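Local coordinates for protein N-acetylcysteine deacetylase (Bacillus subtilis, PDB 1YSJ) that probably catalyses the metal-dependent deacetylation of N-acetylcysteine to cysteine and acetate, a step that lets the bacterium use S-(2-succino)cysteine as its sulfur source, at residues F49-L62 with L70-E82. The protein carries 1 engineered substitution. Numbering follows the deposited sequence.
Engineered in segment 70-82: Gly-78 (natural residue Ala).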
ATOM      1  N   PHE A  49      -7.304 -24.160  17.798  1.00 43.45           N
ATOM      2  CA  PHE A  49      -6.331 -25.269  17.831  1.00 42.89           C
ATOM      3  C   PHE A  49      -5.468 -25.357  19.105  1.00 44.18           C
ATOM      4  O   PHE A  49      -4.534 -26.166  19.172  1.00 44.05           O
ATOM      5  CB  PHE A  49      -5.449 -25.297  16.568  1.00 41.88           C
ATOM      6  CG  PHE A  49      -6.176 -25.734  15.325  1.00 43.49           C
ATOM      7  CD1 PHE A  49      -6.017 -25.033  14.134  1.00 43.79           C
ATOM      8  CD2 PHE A  49      -7.026 -26.846  15.343  1.00 40.74           C
ATOM      9  CE1 PHE A  49      -6.683 -25.428  12.975  1.00 42.86           C
ATOM     10  CE2 PHE A  49      -7.702 -27.245  14.192  1.00 42.42           C
ATOM     11  CZ  PHE A  49      -7.529 -26.534  13.002  1.00 42.69           C
ATOM     12  N   GLN A  50      -5.793 -24.543  20.106  1.00 44.69           N
ATOM     13  CA  GLN A  50      -5.050 -24.499  21.370  1.00 45.99           C
ATOM     14  C   GLN A  50      -5.964 -24.833  22.543  1.00 44.50           C
ATOM     15  O   GLN A  50      -5.637 -24.548  23.703  1.00 44.04           O
ATOM     16  CB  GLN A  50      -4.410 -23.119  21.574  1.00 45.26           C
ATOM     17  CG  GLN A  50      -3.373 -22.745  20.517  1.00 48.39           C
ATOM     18  CD  GLN A  50      -2.582 -21.504  20.892  1.00 53.34           C
ATOM     19  OE1 GLN A  50      -1.809 -21.508  21.865  1.00 57.98           O
ATOM     20  NE2 GLN A  50      -2.752 -20.436  20.109  1.00 56.73           N
ATOM     21  N   GLU A  51      -7.105 -25.451  22.229  1.00 42.71           N
ATOM     22  CA  GLU A  51      -8.136 -25.768  23.216  1.00 40.60           C
ATOM     23  C   GLU A  51      -7.837 -27.080  23.941  1.00 40.74           C
ATOM     24  O   GLU A  51      -8.641 -28.012  23.928  1.00 42.50           O
ATOM     25  CB  GLU A  51      -9.529 -25.809  22.569  1.00 39.39           C
ATOM     26  CG  GLU A  51      -9.803 -24.727  21.522  1.00 42.51           C
ATOM     27  CD  GLU A  51      -9.410 -25.142  20.098  1.00 46.23           C
ATOM     28  OE1 GLU A  51      -8.650 -26.118  19.927  1.00 45.81           O
ATOM     29  OE2 GLU A  51      -9.863 -24.483  19.138  1.00 45.57           O
ATOM     30  N   VAL A  52      -6.675 -27.136  24.577  1.00 41.85           N
ATOM     31  CA  VAL A  52      -6.212 -28.327  25.288  1.00 41.50           C
ATOM     32  C   VAL A  52      -7.037 -28.578  26.552  1.00 42.78           C
ATOM     33  O   VAL A  52      -7.549 -29.681  26.764  1.00 44.78           O
ATOM     34  CB  VAL A  52      -4.691 -28.223  25.618  1.00 41.88           C
ATOM     35  CG1 VAL A  52      -4.201 -29.443  26.402  1.00 35.92           C
ATOM     36  CG2 VAL A  52      -3.881 -28.060  24.326  1.00 38.61           C
ATOM     37  N   GLU A  53      -7.174 -27.545  27.376  1.00 44.39           N
ATOM     38  CA  GLU A  53      -7.888 -27.650  28.644  1.00 45.55           C
ATOM     39  C   GLU A  53      -9.393 -27.739  28.445  1.00 45.48           C
ATOM     40  O   GLU A  53     -10.079 -28.427  29.199  1.00 46.92           O
ATOM     41  CB  GLU A  53      -7.544 -26.471  29.562  1.00 46.20           C
ATOM     42  CG  GLU A  53      -6.108 -26.474  30.089  1.00 48.59           C
ATOM     43  CD  GLU A  53      -5.726 -27.779  30.768  1.00 54.90           C
ATOM     44  OE1 GLU A  53      -6.449 -28.213  31.690  1.00 59.43           O
ATOM     45  OE2 GLU A  53      -4.697 -28.370  30.380  1.00 59.85           O
ATOM     46  N   THR A  54      -9.895 -27.032  27.433  1.00 45.13           N
ATOM     47  CA  THR A  54     -11.312 -27.062  27.067  1.00 44.34           C
ATOM     48  C   THR A  54     -11.714 -28.481  26.642  1.00 43.41           C
ATOM     49  O   THR A  54     -12.723 -29.012  27.110  1.00 43.84           O
ATOM     50  CB  THR A  54     -11.618 -26.043  25.943  1.00 44.53           C
ATOM     51  OG1 THR A  54     -11.080 -24.764  26.303  1.00 46.41           O
ATOM     52  CG2 THR A  54     -13.111 -25.903  25.707  1.00 38.45           C
ATOM     53  N   THR A  55     -10.901 -29.085  25.777  1.00 41.78           N
ATOM     54  CA  THR A  55     -11.077 -30.469  25.341  1.00 42.27           C
ATOM     55  C   THR A  55     -11.060 -31.425  26.539  1.00 43.27           C
ATOM     56  O   THR A  55     -11.857 -32.359  26.614  1.00 43.32           O
ATOM     57  CB  THR A  55      -9.980 -30.855  24.332  1.00 41.65           C
ATOM     58  OG1 THR A  55     -10.105 -30.033  23.168  1.00 44.71           O
ATOM     59  CG2 THR A  55     -10.074 -32.316  23.927  1.00 38.39           C
ATOM     60  N   LYS A  56     -10.150 -31.170  27.473  1.00 43.05           N
ATOM     61  CA  LYS A  56     -10.031 -31.967  28.685  1.00 43.25           C
ATOM     62  C   LYS A  56     -11.300 -31.875  29.541  1.00 42.82           C
ATOM     63  O   LYS A  56     -11.799 -32.892  30.020  1.00 43.40           O
ATOM     64  CB  LYS A  56      -8.802 -31.515  29.475  1.00 42.97           C
ATOM     65  CG  LYS A  56      -8.373 -32.451  30.579  1.00 47.30           C
ATOM     66  CD  LYS A  56      -7.501 -31.726  31.602  1.00 54.80           C
ATOM     67  CE  LYS A  56      -6.067 -31.549  31.108  1.00 61.66           C
ATOM     68  NZ  LYS A  56      -5.324 -32.840  31.091  1.00 67.24           N
ATOM     69  N   LYS A  57     -11.823 -30.661  29.713  1.00 41.99           N
ATOM     70  CA  LYS A  57     -13.013 -30.434  30.532  1.00 42.00           C
ATOM     71  C   LYS A  57     -14.258 -31.066  29.922  1.00 41.64           C
ATOM     72  O   LYS A  57     -15.015 -31.732  30.623  1.00 41.77           O
ATOM     73  CB  LYS A  57     -13.233 -28.939  30.774  1.00 42.64           C
ATOM     74  CG  LYS A  57     -12.251 -28.324  31.763  1.00 45.18           C
ATOM     75  CD  LYS A  57     -12.091 -26.828  31.543  1.00 48.52           C
ATOM     76  CE  LYS A  57     -11.060 -26.250  32.504  1.00 54.90           C
ATOM     77  NZ  LYS A  57     -10.885 -24.783  32.319  1.00 57.71           N
ATOM     78  N   ILE A  58     -14.448 -30.866  28.615  1.00 41.12           N
ATOM     79  CA  ILE A  58     -15.568 -31.454  27.878  1.00 41.57           C
ATOM     80  C   ILE A  58     -15.581 -32.983  28.012  1.00 41.71           C
ATOM     81  O   ILE A  58     -16.620 -33.562  28.341  1.00 41.45           O
ATOM     82  CB  ILE A  58     -15.577 -31.021  26.386  1.00 41.75           C
ATOM     83  CG1 ILE A  58     -15.732 -29.502  26.265  1.00 41.89           C
ATOM     84  CG2 ILE A  58     -16.698 -31.713  25.611  1.00 41.54           C
ATOM     85  CD1 ILE A  58     -15.288 -28.967  24.920  1.00 41.84           C
ATOM     86  N   ARG A  59     -14.433 -33.614  27.760  0.50 40.64           N
ATOM     87  CA  ARG A  59     -14.263 -35.065  27.897  0.50 40.44           C
ATOM     88  C   ARG A  59     -14.708 -35.535  29.282  0.50 40.69           C
ATOM     89  O   ARG A  59     -15.559 -36.414  29.408  0.50 41.29           O
ATOM     90  CB  ARG A  59     -12.797 -35.446  27.663  0.50 40.28           C
ATOM     91  CG  ARG A  59     -12.564 -36.870  27.170  0.50 39.34           C
ATOM     92  CD  ARG A  59     -11.145 -37.043  26.624  0.50 38.14           C
ATOM     93  NE  ARG A  59     -10.933 -38.357  26.014  0.50 37.20           N
ATOM     94  CZ  ARG A  59     -10.934 -38.603  24.702  0.50 38.74           C
ATOM     95  NH1 ARG A  59     -10.732 -39.838  24.266  0.50 36.69           N
ATOM     96  NH2 ARG A  59     -11.141 -37.630  23.820  0.50 39.98           N
ATOM     97  N   ARG A  60     -14.136 -34.924  30.312  0.50 40.56           N
ATOM     98  CA  ARG A  60     -14.452 -35.255  31.700  0.50 40.99           C
ATOM     99  C   ARG A  60     -15.948 -35.141  32.021  0.50 40.92           C
ATOM    100  O   ARG A  60     -16.523 -36.024  32.661  0.50 40.91           O
ATOM    101  CB  ARG A  60     -13.616 -34.379  32.645  0.50 40.25           C
ATOM    102  CG  ARG A  60     -14.153 -34.264  34.070  0.50 40.57           C
ATOM    103  CD  ARG A  60     -13.088 -33.795  35.048  0.50 38.60           C
ATOM    104  NE  ARG A  60     -12.460 -32.529  34.663  0.50 35.18           N
ATOM    105  CZ  ARG A  60     -12.889 -31.323  35.029  0.50 34.15           C
ATOM    106  NH1 ARG A  60     -13.969 -31.190  35.788  0.50 31.80           N
ATOM    107  NH2 ARG A  60     -12.232 -30.242  34.633  0.50 31.23           N
ATOM    108  N   TRP A  61     -16.561 -34.051  31.572  1.00 41.26           N
ATOM    109  CA  TRP A  61     -17.973 -33.758  31.844  1.00 42.14           C
ATOM    110  C   TRP A  61     -18.950 -34.763  31.221  1.00 41.99           C
ATOM    111  O   TRP A  61     -19.974 -35.097  31.820  1.00 43.00           O
ATOM    112  CB  TRP A  61     -18.327 -32.320  31.447  1.00 39.82           C
ATOM    113  CG  TRP A  61     -17.676 -31.272  32.318  1.00 42.01           C
ATOM    114  CD1 TRP A  61     -17.314 -31.399  33.637  1.00 44.91           C
ATOM    115  CD2 TRP A  61     -17.329 -29.930  31.940  1.00 41.05           C
ATOM    116  NE1 TRP A  61     -16.754 -30.227  34.094  1.00 42.51           N
ATOM    117  CE2 TRP A  61     -16.753 -29.309  33.075  1.00 43.33           C
ATOM    118  CE3 TRP A  61     -17.437 -29.197  30.746  1.00 41.89           C
ATOM    119  CZ2 TRP A  61     -16.297 -27.985  33.057  1.00 41.38           C
ATOM    120  CZ3 TRP A  61     -16.981 -27.881  30.726  1.00 42.21           C
ATOM    121  CH2 TRP A  61     -16.418 -27.288  31.881  1.00 44.64           C
ATOM    122  N   LEU A  62     -18.609 -35.257  30.033  1.00 42.14           N
ATOM    123  CA  LEU A  62     -19.409 -36.278  29.350  1.00 42.33           C
ATOM    124  C   LEU A  62     -19.211 -37.665  29.971  1.00 42.75           C
ATOM    125  O   LEU A  62     -20.161 -38.439  30.093  1.00 42.54           O
ATOM    126  CB  LEU A  62     -19.101 -36.296  27.846  1.00 39.14           C
ATOM    127  CG  LEU A  62     -19.378 -34.995  27.075  1.00 41.21           C
ATOM    128  CD1 LEU A  62     -18.570 -34.924  25.781  1.00 41.49           C
ATOM    129  CD2 LEU A  62     -20.865 -34.790  26.792  1.00 42.53           C
ATOM    130  N   LEU A  70     -15.932 -40.914  21.413  1.00 51.79           N
ATOM    131  CA  LEU A  70     -15.287 -41.546  20.268  1.00 53.46           C
ATOM    132  C   LEU A  70     -13.797 -41.234  20.220  1.00 53.31           C
ATOM    133  O   LEU A  70     -13.366 -40.119  20.528  1.00 53.49           O
ATOM    134  CB  LEU A  70     -15.977 -41.130  18.961  1.00 52.60           C
ATOM    135  CG  LEU A  70     -17.118 -42.015  18.431  1.00 54.69           C
ATOM    136  CD1 LEU A  70     -17.857 -42.803  19.520  1.00 56.09           C
ATOM    137  CD2 LEU A  70     -18.100 -41.202  17.596  1.00 54.93           C
ATOM    138  N   ASP A  71     -13.019 -42.237  19.840  1.00 54.10           N
ATOM    139  CA  ASP A  71     -11.573 -42.110  19.763  1.00 54.72           C
ATOM    140  C   ASP A  71     -11.191 -41.584  18.383  1.00 53.14           C
ATOM    141  O   ASP A  71     -11.318 -42.289  17.377  1.00 53.99           O
ATOM    142  CB  ASP A  71     -10.913 -43.467  20.038  1.00 55.01           C
ATOM    143  CG  ASP A  71      -9.439 -43.347  20.377  1.00 59.35           C
ATOM    144  OD1 ASP A  71      -8.652 -44.196  19.899  1.00 61.60           O
ATOM    145  OD2 ASP A  71      -9.065 -42.415  21.125  1.00 62.47           O
ATOM    146  N   VAL A  72     -10.759 -40.327  18.343  1.00 50.89           N
ATOM    147  CA  VAL A  72     -10.367 -39.668  17.099  1.00 48.59           C
ATOM    148  C   VAL A  72      -8.995 -39.030  17.315  1.00 47.63           C
ATOM    149  O   VAL A  72      -8.903 -37.829  17.590  1.00 47.35           O
ATOM    150  CB  VAL A  72     -11.408 -38.599  16.649  1.00 48.69           C
ATOM    151  CG1 VAL A  72     -11.119 -38.119  15.228  1.00 46.07           C
ATOM    152  CG2 VAL A  72     -12.829 -39.150  16.731  1.00 47.96           C
ATOM    153  N   PRO A  73      -7.919 -39.834  17.194  1.00 46.82           N
ATOM    154  CA  PRO A  73      -6.566 -39.383  17.542  1.00 46.20           C
ATOM    155  C   PRO A  73      -6.076 -38.210  16.693  1.00 46.64           C
ATOM    156  O   PRO A  73      -5.302 -37.381  17.184  1.00 46.63           O
ATOM    157  CB  PRO A  73      -5.699 -40.626  17.295  1.00 46.54           C
ATOM    158  CG  PRO A  73      -6.647 -41.773  17.249  1.00 44.04           C
ATOM    159  CD  PRO A  73      -7.917 -41.223  16.696  1.00 46.62           C
ATOM    160  N   GLN A  74      -6.534 -38.137  15.443  1.00 47.54           N
ATOM    161  CA  GLN A  74      -6.174 -37.038  14.535  1.00 49.20           C
ATOM    162  C   GLN A  74      -6.666 -35.665  15.028  1.00 48.13           C
ATOM    163  O   GLN A  74      -6.079 -34.642  14.690  1.00 47.59           O
ATOM    164  CB  GLN A  74      -6.649 -37.319  13.099  1.00 50.13           C
ATOM    165  CG  GLN A  74      -6.287 -36.235  12.082  1.00 52.75           C
ATOM    166  CD  GLN A  74      -6.347 -36.708  10.635  1.00 50.32           C
ATOM    167  OE1 GLN A  74      -7.425 -36.931  10.082  1.00 47.81           O
ATOM    168  NE2 GLN A  74      -5.179 -36.835  10.010  1.00 50.71           N
ATOM    169  N   LEU A  75      -7.731 -35.649  15.827  1.00 47.85           N
ATOM    170  CA  LEU A  75      -8.192 -34.412  16.462  1.00 47.33           C
ATOM    171  C   LEU A  75      -7.533 -34.217  17.819  1.00 47.42           C
ATOM    172  O   LEU A  75      -8.003 -34.757  18.824  1.00 48.60           O
ATOM    173  CB  LEU A  75      -9.718 -34.397  16.618  1.00 45.72           C
ATOM    174  CG  LEU A  75     -10.584 -34.110  15.391  1.00 48.92           C
ATOM    175  CD1 LEU A  75     -12.057 -34.249  15.759  1.00 49.90           C
ATOM    176  CD2 LEU A  75     -10.307 -32.721  14.813  1.00 46.80           C
ATOM    177  N   LYS A  76      -6.447 -33.444  17.838  1.00 47.53           N
ATOM    178  CA  LYS A  76      -5.708 -33.145  19.069  1.00 49.00           C
ATOM    179  C   LYS A  76      -6.615 -32.415  20.052  1.00 48.46           C
ATOM    180  O   LYS A  76      -6.691 -32.776  21.228  1.00 49.54           O
ATOM    181  CB  LYS A  76      -4.461 -32.295  18.788  1.00 49.97           C
ATOM    182  CG  LYS A  76      -3.677 -32.652  17.512  1.00 59.28           C
ATOM    183  CD  LYS A  76      -3.957 -31.668  16.359  1.00 64.38           C
ATOM    184  CE  LYS A  76      -5.175 -32.072  15.541  1.00 63.96           C
ATOM    185  NZ  LYS A  76      -5.867 -30.938  14.861  1.00 70.16           N
ATOM    186  N   THR A  77      -7.302 -31.388  19.558  1.00 46.36           N
ATOM    187  CA  THR A  77      -8.319 -30.695  20.341  1.00 45.49           C
ATOM    188  C   THR A  77      -9.685 -30.918  19.704  1.00 44.41           C
ATOM    189  O   THR A  77      -9.799 -31.115  18.492  1.00 44.31           O
ATOM    190  CB  THR A  77      -8.031 -29.180  20.474  1.00 45.27           C
ATOM    191  OG1 THR A  77      -8.014 -28.581  19.175  1.00 45.88           O
ATOM    192  CG2 THR A  77      -6.687 -28.929  21.156  1.00 44.45           C
ATOM    193  N   GLY A  78     -10.723 -30.882  20.524  1.00 44.01           N
ATOM    194  CA  GLY A  78     -12.065 -31.185  20.049  1.00 43.45           C
ATOM    195  C   GLY A  78     -12.481 -32.546  20.558  1.00 43.53           C
ATOM    196  O   GLY A  78     -11.638 -33.413  20.797  1.00 41.80           O
ATOM    197  N   VAL A  79     -13.785 -32.728  20.735  1.00 43.66           N
ATOM    198  CA  VAL A  79     -14.321 -33.942  21.336  1.00 42.12           C
ATOM    199  C   VAL A  79     -15.467 -34.451  20.484  1.00 42.99           C
ATOM    200  O   VAL A  79     -16.343 -33.682  20.079  1.00 41.86           O
ATOM    201  CB  VAL A  79     -14.810 -33.693  22.800  1.00 42.56           C
ATOM    202  CG1 VAL A  79     -15.318 -34.977  23.441  1.00 40.45           C
ATOM    203  CG2 VAL A  79     -13.702 -33.095  23.651  1.00 38.05           C
ATOM    204  N   ILE A  80     -15.441 -35.751  20.201  1.00 43.96           N
ATOM    205  CA  ILE A  80     -16.528 -36.417  19.500  1.00 41.98           C
ATOM    206  C   ILE A  80     -17.155 -37.425  20.449  1.00 42.33           C
ATOM    207  O   ILE A  80     -16.480 -38.316  20.962  1.00 42.51           O
ATOM    208  CB  ILE A  80     -16.053 -37.127  18.197  1.00 43.56           C
ATOM    209  CG1 ILE A  80     -15.089 -36.237  17.383  1.00 43.51           C
ATOM    210  CG2 ILE A  80     -17.257 -37.601  17.362  1.00 38.37           C
ATOM    211  CD1 ILE A  80     -15.674 -34.900  16.870  1.00 43.69           C
ATOM    212  N   ALA A  81     -18.450 -37.264  20.689  1.00 42.94           N
ATOM    213  CA  ALA A  81     -19.196 -38.150  21.567  1.00 43.56           C
ATOM    214  C   ALA A  81     -20.375 -38.748  20.807  1.00 44.25           C
ATOM    215  O   ALA A  81     -20.728 -38.277  19.723  1.00 42.23           O
ATOM    216  CB  ALA A  81     -19.664 -37.392  22.812  1.00 43.05           C
ATOM    217  N   GLU A  82     -20.983 -39.785  21.376  1.00 45.97           N
ATOM    218  CA  GLU A  82     -22.049 -40.512  20.694  1.00 47.47           C
ATOM    219  C   GLU A  82     -23.050 -41.086  21.691  1.00 46.70           C
ATOM    220  O   GLU A  82     -22.662 -41.673  22.703  1.00 47.16           O
ATOM    221  CB  GLU A  82     -21.443 -41.627  19.828  1.00 46.78           C
ATOM    222  CG  GLU A  82     -22.432 -42.405  18.973  1.00 49.34           C
ATOM    223  CD  GLU A  82     -21.754 -43.232  17.883  1.00 52.22           C
ATOM    224  OE1 GLU A  82     -21.265 -42.637  16.896  1.00 55.19           O
ATOM    225  OE2 GLU A  82     -21.726 -44.480  18.006  1.00 54.74           O
TER
HETATM  226  O   HOH W   1      -4.932 -28.669  17.605  0.50 43.43           O
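Thr-77 OG1 donates a hydrogen bond to Glu-51 OE1 (2.7 Å), arriving nearly in line with the C-O bond and tying the start of helix 52-62 to the chain entering strand 79-82. Glu-51, the N-cap residue, reaches it through a bend at chi2; its other oxygen, OE2, accepts from Ala-156 N and, from above the carboxylate plane, from Phe-49 N, and together these bonds should restrain the carboxylate. Thr-77 suits its buried place by using both branches, since CG2 packs against the backbone of Glu-51.

The Thr-55 hydroxyl bridges the two segments. Its OG1 donates to Glu-51 O (2.6 Å), which also accepts from Thr-55 N, and receives the N-H of the engineered Gly-78 almost straight (2.8 Å, 171°). With chi1 at -63°, CG2 lies anti to the backbone N and meets Val-79 CG2 at 3.7 Å. A valine in place of Thr-55 would probably leave the buried Gly-78 N-H without its acceptor.

Farther along, contact is apolar. Branched Val-79 offers CG2 to Ile-58 CG2 (3.8 Å) and CG1 to Leu-62 CD1, tip to tip (4.0 Å); Ala-81 CB touches that same CD1 of Leu-62 (4.0 Å), its small size letting the helix come close. The helix packs on a mixed beta-sheet, its axis 14° from the strand's, as in alpha/beta folds.

The chemistry thus divides: polar bonds set the helix start at Glu-51, whose side chain lies about 12 Å from a bound nickel ion, while aliphatic groups seat the helix on the catalytic-domain sheet.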